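Local coordinates for protein aromatic-amino-acid transaminase TyrB (Burkholderia cenocepacia K56-2Valvano, PDB 4WD2) that probably catalyses the pyridoxal-phosphate-dependent transfer of amino groups from aromatic amino acids to 2-oxo acids, at residues G42-A47 with C384-N389; S181-H186 with R212-F217; N191-D196 with F356-L361. One frame throughout, in Å; residues are numbered along the deposited sequence.

Contact 1 (G42-A47 with C384-N389); sequences GIYFDA and CVAGLN
Asp46, Ala386 and Asn389 grip one water between the two segments. Water 1 donates to Asp46 O at 2.8 Å and to Ala386 O at 3.0 Å. It accepts from Asn389 ND2 at 3.1 Å. CG of Asn389 lies between its backbone N and carbonyl carbon (chi1 49°), which brings ND2 round to this water. Asn389 CB sits close to Ala47 O, at 3.2 Å. A second water donates to Ala47 O and, weakly, to Asn389 OD1, which is also hydrogen-bonded to Ser391 OG.

Away from the waters the segments meet by van der Waals packing. The short 3-10 turn 385-387 sets the methyl of Ala386 against segment 42-47. Its CB lies 3.8 Å from Tyr44 CA and touches the Tyr44 ring obliquely at CD1. CG of Tyr44 is anti to the backbone N (chi1 -179°), and the ring runs out to Arg325 of helix 309-338, which bonds OH through NE. Phe45 also meets the turn. Its CB is 3.7 Å from Ala386 O, which lies near the ring plane at the edge. Cys384 SG packs 3.6 Å from Ile43 O. Ile43 also meets Tyr73 of the second subunit.

No direct hydrogen bond crosses between 42-47 and 384-389. Water supplies the polar bridges between the loop after strand 37-38 and the loop that leads to helix 393-405, and the Ala386 methyl packs beside them.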
ATOM      1  N   GLY A  42      -0.033 -17.057  13.580  1.00 16.22           N
ATOM      2  CA  GLY A  42       0.725 -17.619  12.477  1.00 15.64           C
ATOM      3  C   GLY A  42       1.895 -16.771  12.023  1.00 15.18           C
ATOM      4  O   GLY A  42       1.916 -16.276  10.894  1.00 15.63           O
ATOM      5  N   ILE A  43       2.864 -16.590  12.917  1.00 13.52           N
ATOM      6  CA  ILE A  43       4.099 -15.878  12.607  1.00 13.74           C
ATOM      7  C   ILE A  43       5.257 -16.619  13.277  1.00 13.23           C
ATOM      8  O   ILE A  43       5.024 -17.462  14.133  1.00 13.81           O
ATOM      9  CB  ILE A  43       4.067 -14.412  13.092  1.00 15.32           C
ATOM     10  CG1 ILE A  43       3.949 -14.340  14.609  1.00 14.21           C
ATOM     11  CG2 ILE A  43       2.924 -13.633  12.444  1.00 17.55           C
ATOM     12  CD1 ILE A  43       3.914 -12.914  15.129  1.00 14.79           C
ATOM     13  N   TYR A  44       6.495 -16.312  12.897  1.00 12.20           N
ATOM     14  CA  TYR A  44       7.639 -16.989  13.506  1.00 12.12           C
ATOM     15  C   TYR A  44       8.010 -16.399  14.869  1.00 12.05           C
ATOM     16  O   TYR A  44       8.162 -15.187  15.014  1.00 10.95           O
ATOM     17  CB  TYR A  44       8.867 -16.953  12.586  1.00 11.39           C
ATOM     18  CG  TYR A  44      10.063 -17.674  13.187  1.00 12.97           C
ATOM     19  CD1 TYR A  44      10.226 -19.045  13.033  1.00 13.54           C
ATOM     20  CD2 TYR A  44      11.019 -16.983  13.925  1.00 12.81           C
ATOM     21  CE1 TYR A  44      11.314 -19.706  13.591  1.00 13.03           C
ATOM     22  CE2 TYR A  44      12.105 -17.637  14.492  1.00 11.84           C
ATOM     23  CZ  TYR A  44      12.245 -18.991  14.322  1.00 11.88           C
ATOM     24  OH  TYR A  44      13.323 -19.628  14.883  1.00 11.31           O
ATOM     25  N   PHE A  45       8.145 -17.274  15.862  1.00 12.94           N
ATOM     26  CA  PHE A  45       8.714 -16.921  17.160  1.00 13.11           C
ATOM     27  C   PHE A  45      10.029 -17.682  17.323  1.00 13.48           C
ATOM     28  O   PHE A  45      10.192 -18.753  16.752  1.00 12.39           O
ATOM     29  CB  PHE A  45       7.746 -17.255  18.298  1.00 12.69           C
ATOM     30  CG  PHE A  45       6.413 -16.584  18.167  1.00 12.20           C
ATOM     31  CD1 PHE A  45       5.410 -17.147  17.395  1.00 12.36           C
ATOM     32  CD2 PHE A  45       6.165 -15.381  18.804  1.00 13.48           C
ATOM     33  CE1 PHE A  45       4.178 -16.523  17.266  1.00 13.86           C
ATOM     34  CE2 PHE A  45       4.936 -14.746  18.682  1.00 14.80           C
ATOM     35  CZ  PHE A  45       3.941 -15.315  17.913  1.00 14.79           C
ATOM     36  N   ASP A  46      10.970 -17.136  18.083  1.00 16.12           N
ATOM     37  CA  ASP A  46      12.256 -17.804  18.243  1.00 18.46           C
ATOM     38  C   ASP A  46      12.242 -18.780  19.417  1.00 20.11           C
ATOM     39  O   ASP A  46      11.180 -19.121  19.940  1.00 21.35           O
ATOM     40  CB  ASP A  46      13.396 -16.780  18.406  1.00 19.46           C
ATOM     41  CG  ASP A  46      13.199 -15.827  19.589  1.00 20.11           C
ATOM     42  OD1 ASP A  46      12.442 -16.140  20.534  1.00 19.74           O
ATOM     43  OD2 ASP A  46      13.835 -14.750  19.575  1.00 19.88           O
ATOM     44  N   ALA A  47      13.427 -19.222  19.825  1.00 19.70           N
ATOM     45  CA  ALA A  47      13.556 -20.208  20.896  1.00 20.69           C
ATOM     46  C   ALA A  47      12.990 -19.700  22.215  1.00 21.12           C
ATOM     47  O   ALA A  47      12.618 -20.491  23.079  1.00 21.39           O
ATOM     48  CB  ALA A  47      15.015 -20.606  21.075  1.00 20.91           C
ATOM     49  N   CYS A 384       0.449 -23.453  14.600  1.00 10.41           N
ATOM     50  CA  CYS A 384       1.681 -22.815  14.178  1.00 10.81           C
ATOM     51  C   CYS A 384       2.850 -23.464  14.903  1.00 10.76           C
ATOM     52  O   CYS A 384       3.070 -23.213  16.089  1.00  9.54           O
ATOM     53  CB  CYS A 384       1.668 -21.312  14.454  1.00 11.68           C
ATOM     54  SG  CYS A 384       3.180 -20.514  13.861  1.00 15.34           S
ATOM     55  N   VAL A 385       3.591 -24.298  14.177  1.00 12.61           N
ATOM     56  CA  VAL A 385       4.738 -25.012  14.727  1.00 12.99           C
ATOM     57  C   VAL A 385       5.799 -24.049  15.271  1.00 13.06           C
ATOM     58  O   VAL A 385       6.509 -24.373  16.221  1.00 12.98           O
ATOM     59  CB  VAL A 385       5.370 -25.934  13.662  1.00 13.41           C
ATOM     60  CG1 VAL A 385       6.435 -26.828  14.280  1.00 14.28           C
ATOM     61  CG2 VAL A 385       4.293 -26.775  12.995  1.00 12.79           C
ATOM     62  N   ALA A 386       5.896 -22.860  14.680  1.00 11.76           N
ATOM     63  CA  ALA A 386       6.874 -21.869  15.129  1.00 11.87           C
ATOM     64  C   ALA A 386       6.571 -21.364  16.545  1.00 12.51           C
ATOM     65  O   ALA A 386       7.434 -20.777  17.201  1.00 14.94           O
ATOM     66  CB  ALA A 386       6.930 -20.703  14.151  1.00 12.33           C
ATOM     67  N   GLY A 387       5.351 -21.603  17.017  1.00 10.81           N
ATOM     68  CA  GLY A 387       4.972 -21.233  18.373  1.00 11.17           C
ATOM     69  C   GLY A 387       5.521 -22.178  19.429  1.00 12.79           C
ATOM     70  O   GLY A 387       5.427 -21.914  20.633  1.00 12.49           O
ATOM     71  N   LEU A 388       6.098 -23.286  18.966  1.00 13.16           N
ATOM     72  CA  LEU A 388       6.720 -24.277  19.835  1.00 12.19           C
ATOM     73  C   LEU A 388       8.164 -23.919  20.175  1.00 12.30           C
ATOM     74  O   LEU A 388       8.926 -23.489  19.316  1.00  9.64           O
ATOM     75  CB  LEU A 388       6.682 -25.658  19.175  1.00 11.56           C
ATOM     76  CG  LEU A 388       5.304 -26.273  18.929  1.00 11.22           C
ATOM     77  CD1 LEU A 388       5.416 -27.490  18.028  1.00 10.60           C
ATOM     78  CD2 LEU A 388       4.670 -26.654  20.253  1.00 12.31           C
ATOM     79  N   ASN A 389       8.533 -24.111  21.435  1.00 12.83           N
ATOM     80  CA  ASN A 389       9.914 -23.965  21.863  1.00 13.07           C
ATOM     81  C   ASN A 389      10.173 -24.944  22.995  1.00 12.99           C
ATOM     82  O   ASN A 389       9.283 -25.711  23.360  1.00 12.53           O
ATOM     83  CB  ASN A 389      10.212 -22.524  22.291  1.00 13.48           C
ATOM     84  CG  ASN A 389       9.179 -21.976  23.259  1.00 12.71           C
ATOM     85  OD1 ASN A 389       8.999 -22.513  24.347  1.00 14.14           O
ATOM     86  ND2 ASN A 389       8.500 -20.903  22.870  1.00 11.19           N
TER
HETATM   87  O   HOH W   1       8.567 -19.998  19.877  1.00 13.85           O
HETATM   88  O   HOH W   2      11.988 -21.276  25.665  1.00 27.26           O

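Contact 2 (S181-H186 with R212-F217); sequences SIVLLH and RELLPF
Leu214 lies against Ser181 and Val183 through CB and both methyls. Its CB rests 3.8 Å from Ser181 O. CG is anti to the carbonyl carbon (chi1 -54°) and carries the two methyls to different partners. CD1 reaches Val183 CG2 at 4.0 Å, and CD2 reaches Ser181 CB at 4.1 Å. Ile174 of helix 167-175 also touches Leu214 and Val183.

Beyond Leu214 the segments become neighbouring parallel strands of the large central sheet. Four backbone bonds alternate along them. Leu215 N donates to Ser181 O and Val183 N to Leu215 O. Phe217 N then donates to Val183 O at 2.9 Å, nearly straight at 171°, and Leu185 N to Phe217 O. Pro216 has no N-H, but its N faces away from this partner strand, and the ladder runs on past it.

On the sheet face with Ile182, Leu184 and Leu215, the Phe217 side chain lies beside Leu184, pointing the same way. Leu184 CD2 is 3.8 Å from Phe217 CB. Leu122 of helix 110-125 packs on Ile182, Leu215 and Phe217. On the other face Leu185 CD1 meets Pro216 CB at 4.0 Å.

Helix 199-211 makes the crossover of this beta-alpha-beta unit and ends in a Schellman motif at Glu213. The backbone bonds fix the parallel register, while buried apolar side chains pack on both faces of the sheet.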
ATOM      1  N   SER A 181      -7.186 -20.129 -17.305  1.00 12.30           N
ATOM      2  CA  SER A 181      -7.630 -20.237 -15.923  1.00 11.85           C
ATOM      3  C   SER A 181      -6.484 -19.855 -14.985  1.00 11.28           C
ATOM      4  O   SER A 181      -5.340 -20.270 -15.182  1.00 10.75           O
ATOM      5  CB  SER A 181      -8.119 -21.653 -15.612  1.00 11.97           C
ATOM      6  OG  SER A 181      -9.268 -21.977 -16.376  1.00 11.57           O
ATOM      7  N   ILE A 182      -6.789 -19.054 -13.972  1.00 11.18           N
ATOM      8  CA  ILE A 182      -5.770 -18.611 -13.027  1.00 10.90           C
ATOM      9  C   ILE A 182      -5.685 -19.591 -11.860  1.00 12.15           C
ATOM     10  O   ILE A 182      -6.655 -19.787 -11.130  1.00 13.08           O
ATOM     11  CB  ILE A 182      -6.066 -17.190 -12.501  1.00 11.11           C
ATOM     12  CG1 ILE A 182      -6.095 -16.193 -13.663  1.00 12.28           C
ATOM     13  CG2 ILE A 182      -5.027 -16.784 -11.461  1.00 10.05           C
ATOM     14  CD1 ILE A 182      -6.845 -14.906 -13.360  1.00 12.39           C
ATOM     15  N   VAL A 183      -4.521 -20.212 -11.685  1.00 10.87           N
ATOM     16  CA  VAL A 183      -4.364 -21.229 -10.655  1.00  9.98           C
ATOM     17  C   VAL A 183      -3.407 -20.758  -9.564  1.00 10.10           C
ATOM     18  O   VAL A 183      -2.204 -20.653  -9.786  1.00 10.75           O
ATOM     19  CB  VAL A 183      -3.857 -22.558 -11.263  1.00  9.79           C
ATOM     20  CG1 VAL A 183      -3.818 -23.657 -10.208  1.00 10.13           C
ATOM     21  CG2 VAL A 183      -4.746 -22.973 -12.420  1.00 11.02           C
ATOM     22  N   LEU A 184      -3.954 -20.469  -8.386  1.00 10.14           N
ATOM     23  CA  LEU A 184      -3.152 -20.046  -7.239  1.00  9.77           C
ATOM     24  C   LEU A 184      -2.465 -21.250  -6.618  1.00  8.97           C
ATOM     25  O   LEU A 184      -3.119 -22.215  -6.207  1.00  9.15           O
ATOM     26  CB  LEU A 184      -4.016 -19.340  -6.188  1.00 11.37           C
ATOM     27  CG  LEU A 184      -4.073 -17.810  -6.152  1.00 14.29           C
ATOM     28  CD1 LEU A 184      -4.999 -17.366  -5.031  1.00 15.74           C
ATOM     29  CD2 LEU A 184      -2.703 -17.185  -5.954  1.00 13.28           C
ATOM     30  N   LEU A 185      -1.144 -21.191  -6.544  1.00  7.49           N
ATOM     31  CA  LEU A 185      -0.363 -22.306  -6.024  1.00  8.46           C
ATOM     32  C   LEU A 185       0.593 -21.848  -4.935  1.00  8.55           C
ATOM     33  O   LEU A 185       1.281 -20.842  -5.098  1.00  8.78           O
ATOM     34  CB  LEU A 185       0.415 -22.972  -7.158  1.00  9.72           C
ATOM     35  CG  LEU A 185      -0.453 -23.495  -8.305  1.00 11.11           C
ATOM     36  CD1 LEU A 185       0.297 -23.448  -9.620  1.00 11.70           C
ATOM     37  CD2 LEU A 185      -0.929 -24.917  -8.006  1.00 11.70           C
ATOM     38  N   HIS A 186       0.627 -22.575  -3.821  1.00  8.02           N
ATOM     39  CA  HIS A 186       1.637 -22.333  -2.807  1.00  8.96           C
ATOM     40  C   HIS A 186       2.952 -22.921  -3.313  1.00 10.32           C
ATOM     41  O   HIS A 186       2.996 -24.074  -3.736  1.00 10.92           O
ATOM     42  CB  HIS A 186       1.237 -22.957  -1.469  1.00  8.25           C
ATOM     43  CG  HIS A 186      -0.009 -22.375  -0.874  1.00  7.87           C
ATOM     44  ND1 HIS A 186      -0.043 -21.832   0.391  1.00  9.11           N
ATOM     45  CD2 HIS A 186      -1.266 -22.266  -1.366  1.00  7.77           C
ATOM     46  CE1 HIS A 186      -1.266 -21.402   0.651  1.00  8.44           C
ATOM     47  NE2 HIS A 186      -2.028 -21.656  -0.399  1.00  9.09           N
ATOM     48  N   ARG A 212      -2.182 -27.105 -21.009  1.00 10.93           N
ATOM     49  CA  ARG A 212      -3.537 -26.566 -21.009  1.00 10.63           C
ATOM     50  C   ARG A 212      -3.571 -25.037 -21.087  1.00 11.09           C
ATOM     51  O   ARG A 212      -4.646 -24.441 -21.076  1.00 11.38           O
ATOM     52  CB  ARG A 212      -4.286 -27.052 -19.771  1.00 10.98           C
ATOM     53  CG  ARG A 212      -4.431 -28.578 -19.693  1.00 12.77           C
ATOM     54  CD  ARG A 212      -5.229 -29.113 -20.863  1.00 18.01           C
ATOM     55  NE  ARG A 212      -5.603 -30.512 -20.680  1.00 23.63           N
ATOM     56  CZ  ARG A 212      -6.231 -31.248 -21.593  1.00 28.10           C
ATOM     57  NH1 ARG A 212      -6.560 -30.722 -22.768  1.00 29.94           N
ATOM     58  NH2 ARG A 212      -6.527 -32.515 -21.334  1.00 28.27           N
ATOM     59  N   GLU A 213      -2.395 -24.419 -21.172  1.00 10.96           N
ATOM     60  CA  GLU A 213      -2.271 -22.969 -21.321  1.00 13.13           C
ATOM     61  C   GLU A 213      -2.923 -22.234 -20.167  1.00 12.88           C
ATOM     62  O   GLU A 213      -3.649 -21.254 -20.367  1.00 10.73           O
ATOM     63  CB  GLU A 213      -2.883 -22.500 -22.649  1.00 15.65           C
ATOM     64  CG  GLU A 213      -2.175 -23.059 -23.866  1.00 19.12           C
ATOM     65  CD  GLU A 213      -2.900 -22.741 -25.151  1.00 24.44           C
ATOM     66  OE1 GLU A 213      -3.238 -23.691 -25.881  1.00 27.64           O
ATOM     67  OE2 GLU A 213      -3.136 -21.545 -25.429  1.00 25.74           O
ATOM     68  N   LEU A 214      -2.666 -22.722 -18.960  1.00 12.32           N
ATOM     69  CA  LEU A 214      -3.190 -22.099 -17.754  1.00 11.39           C
ATOM     70  C   LEU A 214      -2.289 -20.958 -17.289  1.00 13.95           C
ATOM     71  O   LEU A 214      -1.164 -20.799 -17.782  1.00 13.94           O
ATOM     72  CB  LEU A 214      -3.335 -23.134 -16.640  1.00  8.73           C
ATOM     73  CG  LEU A 214      -4.149 -24.367 -17.003  1.00  9.23           C
ATOM     74  CD1 LEU A 214      -4.463 -25.170 -15.750  1.00  8.79           C
ATOM     75  CD2 LEU A 214      -5.431 -23.966 -17.741  1.00  9.98           C
ATOM     76  N   LEU A 215      -2.801 -20.172 -16.345  1.00 13.39           N
ATOM     77  CA  LEU A 215      -2.069 -19.059 -15.756  1.00 13.80           C
ATOM     78  C   LEU A 215      -1.746 -19.299 -14.292  1.00 11.77           C
ATOM     79  O   LEU A 215      -2.535 -18.942 -13.416  1.00 11.93           O
ATOM     80  CB  LEU A 215      -2.871 -17.765 -15.884  1.00 15.27           C
ATOM     81  CG  LEU A 215      -2.642 -16.962 -17.152  1.00 18.10           C
ATOM     82  CD1 LEU A 215      -3.658 -15.832 -17.224  1.00 18.42           C
ATOM     83  CD2 LEU A 215      -1.218 -16.423 -17.155  1.00 18.93           C
ATOM     84  N   PRO A 216      -0.573 -19.882 -14.018  1.00 10.72           N
ATOM     85  CA  PRO A 216      -0.156 -20.131 -12.637  1.00 11.20           C
ATOM     86  C   PRO A 216       0.227 -18.850 -11.908  1.00 10.56           C
ATOM     87  O   PRO A 216       1.020 -18.033 -12.402  1.00  9.86           O
ATOM     88  CB  PRO A 216       1.056 -21.058 -12.796  1.00  9.16           C
ATOM     89  CG  PRO A 216       1.610 -20.724 -14.135  1.00 10.05           C
ATOM     90  CD  PRO A 216       0.409 -20.392 -14.993  1.00 11.02           C
ATOM     91  N   PHE A 217      -0.369 -18.678 -10.736  1.00 10.19           N
ATOM     92  CA  PHE A 217      -0.036 -17.595  -9.827  1.00 11.34           C
ATOM     93  C   PHE A 217       0.577 -18.240  -8.586  1.00 10.49           C
ATOM     94  O   PHE A 217      -0.134 -18.767  -7.728  1.00 10.99           O
ATOM     95  CB  PHE A 217      -1.282 -16.767  -9.477  1.00 12.23           C
ATOM     96  CG  PHE A 217      -0.987 -15.347  -9.053  1.00 11.43           C
ATOM     97  CD1 PHE A 217      -1.911 -14.348  -9.282  1.00 10.38           C
ATOM     98  CD2 PHE A 217       0.205 -15.017  -8.430  1.00 11.57           C
ATOM     99  CE1 PHE A 217      -1.655 -13.052  -8.901  1.00 10.95           C
ATOM    100  CE2 PHE A 217       0.466 -13.720  -8.047  1.00 10.31           C
ATOM    101  CZ  PHE A 217      -0.466 -12.735  -8.283  1.00 10.49           C
TER

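Contact 3 (N191-D196 with F356-L361); sequences NPTGVD and FTYTGL
The Asn-Pro-Thr-Gly turn of the cofactor site, at 191-194, packs against strand 356-358. Asn191 OD1 lies over one face of the Phe356 ring, offset toward its rim, with amide and ring planes 17° apart. Asn191 CG is 3.4 Å from Phe356 CE2. CG stands anti to the backbone N (chi1 -177°), and ND2 bonds O3 of the pyridoxal-phosphate-modified Lys254. Phe356 thus backs a group that holds the cofactor.

The peptide before Pro192 is cis, as in related class I aminotransferases. Pro192 CG lies alongside the Tyr358 ring, 3.5 Å from CE1. Pro192 O is buried 3.2 Å from Phe356 CB and has no hydrogen-bond partner in the model.

Thr193 CG2 sits over the centre of the Tyr358 ring, 3.7 Å from the centroid, in a CH-pi contact. Its OG1 accepts from Val195 N at 3.1 Å and closes an ST turn. Thr193 O accepts a long bond from Tyr358 N at 3.3 Å, with the donor above the carbonyl plane. Gly194, at positive phi, brings its CA within 3.5 Å of Phe356 O, which also accepts a hydrogen bond from Arg330 NH2.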
ATOM      1  N   ASN A 191       0.098 -22.909   3.610  1.00  8.84           N
ATOM      2  CA  ASN A 191      -0.684 -22.285   4.659  1.00  8.46           C
ATOM      3  C   ASN A 191      -2.148 -22.535   4.324  1.00  8.39           C
ATOM      4  O   ASN A 191      -2.635 -22.060   3.304  1.00 11.28           O
ATOM      5  CB  ASN A 191      -0.354 -20.787   4.738  1.00  9.42           C
ATOM      6  CG  ASN A 191      -1.082 -20.073   5.866  1.00 11.55           C
ATOM      7  OD1 ASN A 191      -1.794 -20.688   6.645  1.00 12.62           O
ATOM      8  ND2 ASN A 191      -0.886 -18.760   5.964  1.00 10.90           N
ATOM      9  N   PRO A 192      -2.883 -23.242   5.195  1.00  8.59           N
ATOM     10  CA  PRO A 192      -2.614 -23.619   6.582  1.00  8.48           C
ATOM     11  C   PRO A 192      -2.125 -25.043   6.865  1.00  9.21           C
ATOM     12  O   PRO A 192      -1.916 -25.340   8.041  1.00  9.68           O
ATOM     13  CB  PRO A 192      -3.990 -23.440   7.221  1.00  8.58           C
ATOM     14  CG  PRO A 192      -4.914 -23.927   6.152  1.00  8.55           C
ATOM     15  CD  PRO A 192      -4.284 -23.522   4.835  1.00  9.39           C
ATOM     16  N   THR A 193      -1.938 -25.894   5.858  1.00  9.51           N
ATOM     17  CA  THR A 193      -1.836 -27.333   6.119  1.00 10.56           C
ATOM     18  C   THR A 193      -0.415 -27.870   6.250  1.00 10.65           C
ATOM     19  O   THR A 193      -0.196 -28.917   6.857  1.00 10.41           O
ATOM     20  CB  THR A 193      -2.540 -28.146   5.018  1.00 11.67           C
ATOM     21  OG1 THR A 193      -1.777 -28.072   3.805  1.00 10.48           O
ATOM     22  CG2 THR A 193      -3.952 -27.616   4.776  1.00 12.31           C
ATOM     23  N   GLY A 194       0.552 -27.170   5.672  1.00 10.46           N
ATOM     24  CA  GLY A 194       1.922 -27.652   5.676  1.00  9.02           C
ATOM     25  C   GLY A 194       2.148 -28.795   4.697  1.00 10.54           C
ATOM     26  O   GLY A 194       3.250 -29.339   4.611  1.00  9.88           O
ATOM     27  N   VAL A 195       1.116 -29.165   3.942  1.00 10.01           N
ATOM     28  CA  VAL A 195       1.284 -30.224   2.948  1.00  8.95           C
ATOM     29  C   VAL A 195       1.834 -29.634   1.642  1.00  8.74           C
ATOM     30  O   VAL A 195       1.218 -28.754   1.042  1.00  6.94           O
ATOM     31  CB  VAL A 195      -0.043 -30.971   2.683  1.00  8.85           C
ATOM     32  CG1 VAL A 195       0.109 -31.949   1.524  1.00  7.15           C
ATOM     33  CG2 VAL A 195      -0.509 -31.709   3.936  1.00  8.65           C
ATOM     34  N   ASP A 196       2.994 -30.127   1.212  1.00 10.32           N
ATOM     35  CA  ASP A 196       3.649 -29.633  -0.007  1.00 10.40           C
ATOM     36  C   ASP A 196       3.767 -30.700  -1.092  1.00 11.14           C
ATOM     37  O   ASP A 196       3.851 -31.891  -0.801  1.00 11.21           O
ATOM     38  CB  ASP A 196       5.055 -29.105   0.303  1.00  9.65           C
ATOM     39  CG  ASP A 196       5.045 -27.829   1.125  1.00 11.06           C
ATOM     40  OD1 ASP A 196       3.957 -27.246   1.311  1.00 10.84           O
ATOM     41  OD2 ASP A 196       6.135 -27.399   1.569  1.00 11.82           O
ATOM     42  N   PHE A 356       3.255 -24.159   9.580  1.00 10.33           N
ATOM     43  CA  PHE A 356       1.952 -24.694   9.965  1.00  9.56           C
ATOM     44  C   PHE A 356       1.840 -26.189   9.832  1.00 13.24           C
ATOM     45  O   PHE A 356       2.510 -26.809   9.010  1.00  9.61           O
ATOM     46  CB  PHE A 356       0.849 -24.041   9.139  1.00 11.28           C
ATOM     47  CG  PHE A 356       0.848 -22.549   9.225  1.00 13.75           C
ATOM     48  CD1 PHE A 356       0.415 -21.913  10.375  1.00 14.70           C
ATOM     49  CD2 PHE A 356       1.301 -21.779   8.165  1.00 14.74           C
ATOM     50  CE1 PHE A 356       0.424 -20.533  10.467  1.00 15.53           C
ATOM     51  CE2 PHE A 356       1.317 -20.407   8.250  1.00 15.66           C
ATOM     52  CZ  PHE A 356       0.874 -19.778   9.405  1.00 16.48           C
ATOM     53  N   THR A 357       0.974 -26.762  10.655  1.00 13.72           N
ATOM     54  CA  THR A 357       0.598 -28.155  10.519  1.00 12.81           C
ATOM     55  C   THR A 357      -0.908 -28.284  10.714  1.00 12.10           C
ATOM     56  O   THR A 357      -1.499 -27.625  11.579  1.00 12.14           O
ATOM     57  CB  THR A 357       1.381 -29.057  11.511  1.00 10.43           C
ATOM     58  OG1 THR A 357       2.378 -29.796  10.790  1.00 11.07           O
ATOM     59  CG2 THR A 357       0.457 -30.054  12.230  1.00  9.45           C
ATOM     60  N   TYR A 358      -1.530 -29.080   9.851  1.00 11.58           N
ATOM     61  CA  TYR A 358      -2.919 -29.476  10.031  1.00 11.43           C
ATOM     62  C   TYR A 358      -2.933 -30.708  10.918  1.00 11.01           C
ATOM     63  O   TYR A 358      -2.602 -31.798  10.457  1.00 11.34           O
ATOM     64  CB  TYR A 358      -3.589 -29.767   8.683  1.00 11.44           C
ATOM     65  CG  TYR A 358      -4.680 -28.782   8.323  1.00 12.38           C
ATOM     66  CD1 TYR A 358      -4.589 -27.449   8.700  1.00 12.99           C
ATOM     67  CD2 TYR A 358      -5.808 -29.191   7.626  1.00 12.22           C
ATOM     68  CE1 TYR A 358      -5.585 -26.548   8.384  1.00 12.92           C
ATOM     69  CE2 TYR A 358      -6.809 -28.298   7.302  1.00 12.04           C
ATOM     70  CZ  TYR A 358      -6.694 -26.979   7.691  1.00 12.99           C
ATOM     71  OH  TYR A 358      -7.685 -26.086   7.375  1.00 14.00           O
ATOM     72  N   THR A 359      -3.296 -30.532  12.189  1.00 11.10           N
ATOM     73  CA  THR A 359      -3.203 -31.615  13.166  1.00 10.76           C
ATOM     74  C   THR A 359      -4.208 -32.724  12.894  1.00 12.80           C
ATOM     75  O   THR A 359      -4.029 -33.855  13.341  1.00 11.67           O
ATOM     76  CB  THR A 359      -3.418 -31.114  14.615  1.00 11.02           C
ATOM     77  OG1 THR A 359      -4.717 -30.524  14.738  1.00 11.40           O
ATOM     78  CG2 THR A 359      -2.354 -30.089  15.002  1.00  9.98           C
ATOM     79  N   GLY A 360      -5.275 -32.394  12.180  1.00 15.13           N
ATOM     80  CA  GLY A 360      -6.332 -33.356  11.944  1.00 16.54           C
ATOM     81  C   GLY A 360      -7.241 -33.536  13.146  1.00 17.03           C
ATOM     82  O   GLY A 360      -8.118 -34.399  13.137  1.00 17.12           O
ATOM     83  N   LEU A 361      -7.031 -32.732  14.186  1.00 15.35           N
ATOM     84  CA  LEU A 361      -7.902 -32.755  15.358  1.00 15.13           C
ATOM     85  C   LEU A 361      -9.288 -32.238  14.979  1.00 14.52           C
ATOM     86  O   LEU A 361      -9.393 -31.290  14.201  1.00 13.35           O
ATOM     87  CB  LEU A 361      -7.314 -31.915  16.501  1.00 14.27           C
ATOM     88  CG  LEU A 361      -6.472 -32.637  17.565  1.00 16.73           C
ATOM     89  CD1 LEU A 361      -5.223 -33.268  16.981  1.00 16.88           C
ATOM     90  CD2 LEU A 361      -6.104 -31.689  18.698  1.00 18.04           C
TER

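Along the chain the segments come as 42-47, 181-186, 191-196, 212-217, 356-361 and 384-389. Contact 1 therefore spans the others, and contacts 2 and 3 alternate. Contact 2 lies in the large mixed sheet. Its strand 182-186 leads into the 191-196 turn. His186 CE1 of contact 2 comes within 3.1 Å of Asn191 O of contact 3. Contacts 1 and 3 have centres about 14 Å apart and touch through Gly42 and Phe356. They also share the antiparallel pair of strands 356-358 and 382-384. Contacts 1 and 2 are about 31 Å apart between centres, on opposite sides of the chain's centre. Contacts 2 and 3 are about 22 Å apart between centres. Contact 3 thus joins the loop after strand 182-186, whose Asn191 bonds the cofactor, to strand 356-358.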